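Local coordinates for protein cadherin-5 (Gallus gallus, PDB 3PPE) that mediates calcium-dependent homophilic adhesion between endothelial cells and helps couple their junctions to actin fibres, at residues I179-D184 / T189-T194. Residues are numbered along the deposited sequence; the frame is centred on the assembly and turned at random. Where two conformers were deposited one is given.
With CA (calcium ion), chain D.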
# COMPACT_ATOMS: atom_id res chain seq x y z
N ILE A 179 -42.97 -12.85 -3.07
CA ILE A 179 -41.85 -11.95 -3.35
C ILE A 179 -40.63 -12.41 -2.57
O ILE A 179 -40.71 -12.63 -1.35
CB ILE A 179 -42.18 -10.48 -2.97
CG1 ILE A 179 -43.51 -10.03 -3.59
CG2 ILE A 179 -41.02 -9.54 -3.40
CD1 ILE A 179 -43.57 -10.07 -5.12
N VAL A 180 -39.52 -12.57 -3.28
CA VAL A 180 -38.29 -12.98 -2.64
C VAL A 180 -37.29 -11.81 -2.70
O VAL A 180 -37.36 -10.95 -3.58
CB VAL A 180 -37.76 -14.34 -3.27
CG1 VAL A 180 -37.38 -14.18 -4.74
CG2 VAL A 180 -36.61 -14.96 -2.44
N LYS A 181 -36.38 -11.75 -1.73
CA LYS A 181 -35.39 -10.72 -1.68
C LYS A 181 -34.06 -11.42 -1.38
O LYS A 181 -33.99 -12.38 -0.58
CB LYS A 181 -35.73 -9.73 -0.55
CG LYS A 181 -34.80 -8.48 -0.50
CD LYS A 181 -35.30 -7.40 0.47
CE LYS A 181 -34.75 -5.99 0.08
NZ LYS A 181 -34.98 -4.99 1.23
N ALA A 182 -33.00 -10.94 -2.03
CA ALA A 182 -31.66 -11.46 -1.80
C ALA A 182 -30.74 -10.40 -1.20
O ALA A 182 -30.98 -9.20 -1.35
CB ALA A 182 -31.07 -12.01 -3.09
N LYS A 183 -29.69 -10.85 -0.52
CA LYS A 183 -28.89 -9.96 0.32
C LYS A 183 -27.62 -10.65 0.79
O LYS A 183 -27.67 -11.67 1.48
CB LYS A 183 -29.71 -9.50 1.53
CG LYS A 183 -28.89 -8.80 2.60
CD LYS A 183 -29.79 -8.14 3.64
CE LYS A 183 -30.63 -9.16 4.37
NZ LYS A 183 -29.99 -9.63 5.63
N ASP A 184 -26.47 -10.09 0.41
CA ASP A 184 -25.18 -10.70 0.72
C ASP A 184 -24.88 -10.63 2.21
O ASP A 184 -25.48 -9.84 2.94
CB ASP A 184 -24.07 -10.02 -0.08
CG ASP A 184 -23.71 -8.66 0.47
OD1 ASP A 184 -23.08 -7.87 -0.27
OD2 ASP A 184 -24.05 -8.38 1.63
N THR A 189 -28.16 -4.89 0.16
CA THR A 189 -29.24 -4.99 -0.80
C THR A 189 -29.78 -3.61 -1.18
O THR A 189 -29.17 -2.59 -0.86
CB THR A 189 -30.40 -5.85 -0.26
OG1 THR A 189 -31.38 -6.04 -1.29
CG2 THR A 189 -31.05 -5.17 0.93
N GLY A 190 -30.93 -3.58 -1.84
CA GLY A 190 -31.15 -4.43 -3.00
C GLY A 190 -32.35 -3.87 -3.75
O GLY A 190 -33.46 -3.84 -3.23
N GLU A 191 -32.11 -3.44 -4.98
CA GLU A 191 -33.00 -3.76 -6.09
C GLU A 191 -32.16 -3.54 -7.35
O GLU A 191 -31.94 -2.40 -7.76
CB GLU A 191 -34.30 -2.96 -6.18
CG GLU A 191 -35.31 -3.29 -5.09
CD GLU A 191 -35.02 -2.56 -3.79
OE1 GLU A 191 -34.06 -1.77 -3.75
OE2 GLU A 191 -35.76 -2.78 -2.81
N SER A 192 -31.69 -4.62 -7.95
CA SER A 192 -32.58 -5.62 -8.53
C SER A 192 -32.74 -6.83 -7.61
O SER A 192 -32.84 -7.96 -8.08
CB SER A 192 -32.07 -6.06 -9.90
OG SER A 192 -32.69 -5.33 -10.94
N SER A 193 -32.76 -6.58 -6.31
CA SER A 193 -32.50 -7.62 -5.32
C SER A 193 -33.80 -8.26 -4.85
O SER A 193 -33.81 -9.01 -3.87
CB SER A 193 -31.73 -7.05 -4.13
OG SER A 193 -30.37 -6.83 -4.46
N THR A 194 -34.89 -7.97 -5.55
CA THR A 194 -36.15 -8.69 -5.34
C THR A 194 -36.62 -9.35 -6.63
O THR A 194 -36.23 -8.95 -7.73
CB THR A 194 -37.25 -7.75 -4.82
OG1 THR A 194 -37.53 -6.75 -5.81
CG2 THR A 194 -36.81 -7.07 -3.53
CA CA D . -21.72 -8.26 -2.47
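Lys181 lays its aliphatic stem over two threonines: its CG lies 3.9 Å from CG2 of Thr194, and farther out its CE rests 3.6 Å from OG1 of Thr189, whose side chain it crosses at about a right angle. With CG anti to the backbone N (chi1 -174°) and the chain extended beyond it, the long lysine can reach from one threonine to the other; the carboxylate of Glu191 lies nearby, though its modelled position is doubtful. Beneath the stem the backbones meet. Lys181 and Thr194 form a non-hydrogen-bonded antiparallel pair, and next to it Ala182 N donates a nearly straight bond of 2.8 Å to Ser193 O, which also receives a CA-H...O contact from Lys181. Ala182 O is gripped instead by a side chain, Thr189 OG1 at 3.2 Å, approaching almost in line with the carbonyl; the threonine hydroxyl thus serves a carbonyl of an inner strand where the returning chain has not yet taken up strand geometry. Small Ala182 suits the buried side, where its methyl packs on Phe104 and Ala128, while Ser193 OG is bonded to Pro102 O. At the end of 179-184, Asp184 OD1 binds a calcium ion at 2.6 Å, joined by side-chain oxygens of Asn98, Asp130 and Asp132 and the backbone O of Asn100 and His139; its OD2 accepts a hydrogen bond from Leu188 N in the turn. This is the hairpin between the last two strands of the second cadherin domain; where the first strand runs into the turn, Asp184 contributes to the interdomain calcium site characteristic of classical cadherins.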